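PDB 1FKM: GTPase-activating protein GYP1 from Saccharomyces cerevisiae, which stimulates GTP hydrolysis by Ypt/Rab-type GTPases such as YPT1 and YPT7, its GAP domain supplying an arginine finger and a glutamine finger in trans. Local coordinates for residues I20-Q23 against Q24-R27; R65-Y68 against R69-K73. One frame throughout, in Å; residues are numbered along the deposited sequence.

Contact 1 of 2, residues I20-Q23 against Q24-R27; sequences IINQ and QDLR
N22 and D25 meet at an N-cap, where the chain leaves a loop and winds into helix 23-30. N22 is the capping residue: its OD1 accepts from D25 N at 2.7 Å. The N-H...O angle of 168° makes this a straight bond. The donor nevertheless stands 36° out of the plane of the amide C=O. The first torsion of N22 allows the bond, since it sets CG anti to the residue's own N and swings the amide over the first turn. Q24 N also lies near OD1, but at an angle too poor for a bond. The D25 carboxylate comes up against the same amide, with OD2 3.0 Å from N22 CG. The two planes are 27° apart. This is close contact between flat groups without a hydrogen bond, as the angle from ND2 is poor. An alanine in place of N22 would remove OD1, and D25 N would probably be left without its side-chain acceptor at the first turn. Two backbone bonds set the first turn behind the cap: L26 N to N22 O at 3.0 Å, and R27 N to Q23 O. On the buried side L26 packs loosely on I21, with CD2 4.4 Å from CG2, and both side chains also touch L15 of helix 4-15 and L45 of helix 39-46. The Q23 chain bends at chi2, which turns its amide so that NE2 makes a weak hydrogen bond to L45 O. Of that amide, OE1 alone comes near the leucine: it is buried without a polar partner in the model and lies 3.9 Å from L26 CD2.

Contact 2 of 2, residues R65-Y68 against R69-K73; sequences RKEY and RDSLK
Contact 2 is a local i to i+4 contact, with K66 and D70 among its pairs, inside one helix, 57-74 of the TBC domain, which packs against helices 107-123 and 168-186. The i to i+4 backbone hydrogen bonds of the alpha helix, from the N atoms of R69, D70, S71 and L72, link its two segments. On one flank K66 and D70 form a salt bridge, NZ to OD2 at 2.9 Å, using the syn lone pair of that oxygen. The lysine chain is straight until chi4 (-62°), where the bend turns NZ back to the aspartate. S71 OG bonds to E67 O at 2.8 Å, approaching from the face of the carbonyl plane opposite to S71 N, which leaves this oxygen gripped by two donors. The same OG also bonds R123. On the inward side Y68 and L72 lie alongside each other and point the same way, L72 CD2 being 3.8 Å from Y68 CZ. The R69 guanidinium presents its edge to R65 O, to which NH1 makes a weak bond of 3.2 Å. Stronger partners lie on helix 168-186: D173 for R69 NH2, D177 for R65 NH2 and E175 for Y68 OH. With R65 NE and R69 NH1 6.3 Å apart, the two like charges are probably offset by their separate aspartates, so that ion pairs join the two helices.

How the contacts relate
The two contacts follow one another along the chain, contact 1 ending before contact 2 opens, and they do not touch: their centres are 30 Å apart and their nearest atoms about 14 Å. Both are local, but they differ in kind, one starting a helix with a side-chain cap, the other joining successive turns in the later part of helix 57-74. Each lies well out from the centre of the chain, with its own centre at about 21 Å from it for contact 1 and about 23 Å for contact 2. Neither is near the fingers R96 and Q131.

Contact 1 of 2, residues I20-Q23 against Q24-R27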
loop_
_atom_site.group_PDB
_atom_site.type_symbol
_atom_site.label_atom_id
_atom_site.label_comp_id
_atom_site.label_asym_id
_atom_site.label_seq_id
_atom_site.Cartn_x
_atom_site.Cartn_y
_atom_site.Cartn_z
ATOM N N ILE A 20 22.743 15.315 3.502
ATOM C CA ILE A 20 21.309 15.597 3.577
ATOM C C ILE A 20 20.682 15.266 2.230
ATOM O O ILE A 20 20.934 15.944 1.237
ATOM C CB ILE A 20 21.024 17.079 3.898
ATOM C CG1 ILE A 20 21.686 17.466 5.223
ATOM C CG2 ILE A 20 19.519 17.305 3.980
ATOM C CD1 ILE A 20 21.474 18.913 5.615
ATOM N N ILE A 21 19.869 14.217 2.198
ATOM C CA ILE A 21 19.228 13.787 0.961
ATOM C C ILE A 21 18.203 14.799 0.457
ATOM O O ILE A 21 17.358 15.270 1.219
ATOM C CB ILE A 21 18.551 12.410 1.155
ATOM C CG1 ILE A 21 19.612 11.384 1.564
ATOM C CG2 ILE A 21 17.855 11.966 -0.136
ATOM C CD1 ILE A 21 19.068 10.017 1.902
ATOM N N ASN A 22 18.286 15.130 -0.829
ATOM C CA ASN A 22 17.363 16.085 -1.443
ATOM C C ASN A 22 16.028 15.433 -1.807
ATOM O O ASN A 22 15.902 14.783 -2.848
ATOM C CB ASN A 22 17.996 16.691 -2.700
ATOM C CG ASN A 22 17.138 17.776 -3.314
ATOM O OD1 ASN A 22 15.979 17.547 -3.655
ATOM N ND2 ASN A 22 17.704 18.967 -3.458
ATOM N N GLN A 23 15.034 15.630 -0.943
ATOM C CA GLN A 23 13.691 15.077 -1.113
ATOM C C GLN A 23 13.085 15.391 -2.481
ATOM O O GLN A 23 12.424 14.541 -3.088
ATOM C CB GLN A 23 12.771 15.622 -0.013
ATOM C CG GLN A 23 11.400 14.967 0.061
ATOM C CD GLN A 23 11.443 13.589 0.695
ATOM O OE1 GLN A 23 12.167 12.705 0.239
ATOM N NE2 GLN A 23 10.663 13.399 1.754
ATOM N N GLN A 24 13.299 16.616 -2.956
ATOM C CA GLN A 24 12.776 17.033 -4.255
ATOM C C GLN A 24 13.318 16.171 -5.384
ATOM O O GLN A 24 12.555 15.649 -6.200
ATOM C CB GLN A 24 13.130 18.494 -4.539
ATOM C CG GLN A 24 12.312 19.516 -3.772
ATOM C CD GLN A 24 12.547 20.930 -4.277
ATOM O OE1 GLN A 24 12.358 21.218 -5.461
ATOM N NE2 GLN A 24 12.962 21.821 -3.381
ATOM N N ASP A 25 14.639 16.038 -5.444
ATOM C CA ASP A 25 15.255 15.232 -6.487
ATOM C C ASP A 25 14.756 13.796 -6.390
ATOM O O ASP A 25 14.433 13.171 -7.396
ATOM C CB ASP A 25 16.783 15.243 -6.359
ATOM C CG ASP A 25 17.385 16.611 -6.621
ATOM O OD1 ASP A 25 16.926 17.297 -7.559
ATOM O OD2 ASP A 25 18.330 16.992 -5.900
ATOM N N LEU A 26 14.673 13.285 -5.167
ATOM C CA LEU A 26 14.229 11.911 -4.951
ATOM C C LEU A 26 12.796 11.659 -5.435
ATOM O O LEU A 26 12.525 10.659 -6.100
ATOM C CB LEU A 26 14.356 11.557 -3.464
ATOM C CG LEU A 26 14.046 10.107 -3.082
ATOM C CD1 LEU A 26 14.989 9.165 -3.828
ATOM C CD2 LEU A 26 14.179 9.936 -1.566
ATOM N N ARG A 27 11.883 12.564 -5.099
ATOM C CA ARG A 27 10.489 12.441 -5.515
ATOM C C ARG A 27 10.370 12.486 -7.039
ATOM O O ARG A 27 9.615 11.725 -7.642
ATOM C CB ARG A 27 9.652 13.581 -4.934
ATOM C CG ARG A 27 9.376 13.498 -3.448
ATOM C CD ARG A 27 8.466 14.646 -3.019
ATOM N NE ARG A 27 7.268 14.715 -3.853
ATOM C CZ ARG A 27 6.292 15.607 -3.701
ATOM N NH1 ARG A 27 6.363 16.518 -2.739
ATOM N NH2 ARG A 27 5.243 15.587 -4.513
#

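Contact 2 of 2, residues R65-Y68 against R69-K73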
loop_
_atom_site.group_PDB
_atom_site.type_symbol
_atom_site.label_atom_id
_atom_site.label_comp_id
_atom_site.label_asym_id
_atom_site.label_seq_id
_atom_site.Cartn_x
_atom_site.Cartn_y
_atom_site.Cartn_z
ATOM N N ARG A 65 12.652 1.722 16.755
ATOM C CA ARG A 65 12.596 0.274 16.889
ATOM C C ARG A 65 12.464 -0.120 18.353
ATOM O O ARG A 65 11.790 -1.094 18.684
ATOM C CB ARG A 65 13.832 -0.353 16.241
ATOM C CG ARG A 65 13.811 -0.194 14.718
ATOM C CD ARG A 65 15.116 -0.590 14.053
ATOM N NE ARG A 65 15.006 -0.526 12.596
ATOM C CZ ARG A 65 16.031 -0.657 11.762
ATOM N NH1 ARG A 65 17.251 -0.858 12.243
ATOM N NH2 ARG A 65 15.838 -0.600 10.447
ATOM N N LYS A 66 13.093 0.652 19.232
ATOM C CA LYS A 66 12.998 0.392 20.662
ATOM C C LYS A 66 11.582 0.732 21.137
ATOM O O LYS A 66 11.017 0.038 21.987
ATOM C CB LYS A 66 14.017 1.241 21.423
ATOM C CG LYS A 66 13.997 1.031 22.931
ATOM C CD LYS A 66 15.031 1.911 23.619
ATOM C CE LYS A 66 14.982 1.735 25.128
ATOM N NZ LYS A 66 13.659 2.137 25.683
ATOM N N GLU A 67 11.011 1.799 20.584
ATOM C CA GLU A 67 9.658 2.223 20.950
ATOM C C GLU A 67 8.637 1.157 20.555
ATOM O O GLU A 67 7.682 0.888 21.288
ATOM C CB GLU A 67 9.304 3.543 20.259
ATOM C CG GLU A 67 8.099 4.246 20.859
ATOM C CD GLU A 67 7.670 5.468 20.068
ATOM O OE1 GLU A 67 8.529 6.091 19.411
ATOM O OE2 GLU A 67 6.471 5.815 20.117
ATOM N N TYR A 68 8.829 0.564 19.380
ATOM C CA TYR A 68 7.933 -0.490 18.909
ATOM C C TYR A 68 7.941 -1.624 19.933
ATOM O O TYR A 68 6.890 -2.076 20.391
ATOM C CB TYR A 68 8.413 -1.026 17.563
ATOM C CG TYR A 68 7.664 -2.252 17.097
ATOM C CD1 TYR A 68 6.354 -2.153 16.633
ATOM C CD2 TYR A 68 8.254 -3.518 17.148
ATOM C CE1 TYR A 68 5.644 -3.277 16.231
ATOM C CE2 TYR A 68 7.547 -4.660 16.743
ATOM C CZ TYR A 68 6.242 -4.525 16.291
ATOM O OH TYR A 68 5.517 -5.631 15.912
ATOM N N ARG A 69 9.143 -2.068 20.285
ATOM C CA ARG A 69 9.334 -3.151 21.248
ATOM C C ARG A 69 8.678 -2.845 22.593
ATOM O O ARG A 69 7.932 -3.667 23.130
ATOM C CB ARG A 69 10.830 -3.405 21.460
ATOM C CG ARG A 69 11.550 -4.062 20.283
ATOM C CD ARG A 69 13.028 -4.251 20.603
ATOM N NE ARG A 69 13.719 -5.112 19.646
ATOM C CZ ARG A 69 14.043 -4.763 18.403
ATOM N NH1 ARG A 69 13.742 -3.555 17.948
ATOM N NH2 ARG A 69 14.670 -5.626 17.610
ATOM N N ASP A 70 8.959 -1.661 23.133
ATOM C CA ASP A 70 8.392 -1.259 24.416
ATOM C C ASP A 70 6.871 -1.199 24.370
ATOM O O ASP A 70 6.194 -1.652 25.296
ATOM C CB ASP A 70 8.934 0.104 24.852
ATOM C CG ASP A 70 10.434 0.097 25.068
ATOM O OD1 ASP A 70 10.990 -0.977 25.385
ATOM O OD2 ASP A 70 11.056 1.175 24.936
ATOM N N SER A 71 6.336 -0.637 23.292
ATOM C CA SER A 71 4.891 -0.520 23.141
ATOM C C SER A 71 4.232 -1.893 23.112
ATOM O O SER A 71 3.181 -2.105 23.716
ATOM C CB SER A 71 4.553 0.236 21.857
ATOM O OG SER A 71 5.027 1.566 21.910
ATOM N N LEU A 72 4.853 -2.826 22.403
ATOM C CA LEU A 72 4.313 -4.172 22.294
ATOM C C LEU A 72 4.409 -4.876 23.645
ATOM O O LEU A 72 3.490 -5.586 24.055
ATOM C CB LEU A 72 5.083 -4.954 21.228
ATOM C CG LEU A 72 4.292 -5.980 20.412
ATOM C CD1 LEU A 72 3.089 -5.313 19.763
ATOM C CD2 LEU A 72 5.202 -6.590 19.358
ATOM N N LYS A 73 5.523 -4.668 24.336
ATOM C CA LYS A 73 5.735 -5.275 25.645
ATOM C C LYS A 73 4.690 -4.746 26.623
ATOM O O LYS A 73 4.127 -5.496 27.419
ATOM C CB LYS A 73 7.136 -4.936 26.155
ATOM C CG LYS A 73 7.502 -5.596 27.471
ATOM C CD LYS A 73 8.818 -5.052 28.010
ATOM C CE LYS A 73 9.955 -5.247 27.019
ATOM N NZ LYS A 73 11.230 -4.665 27.528
#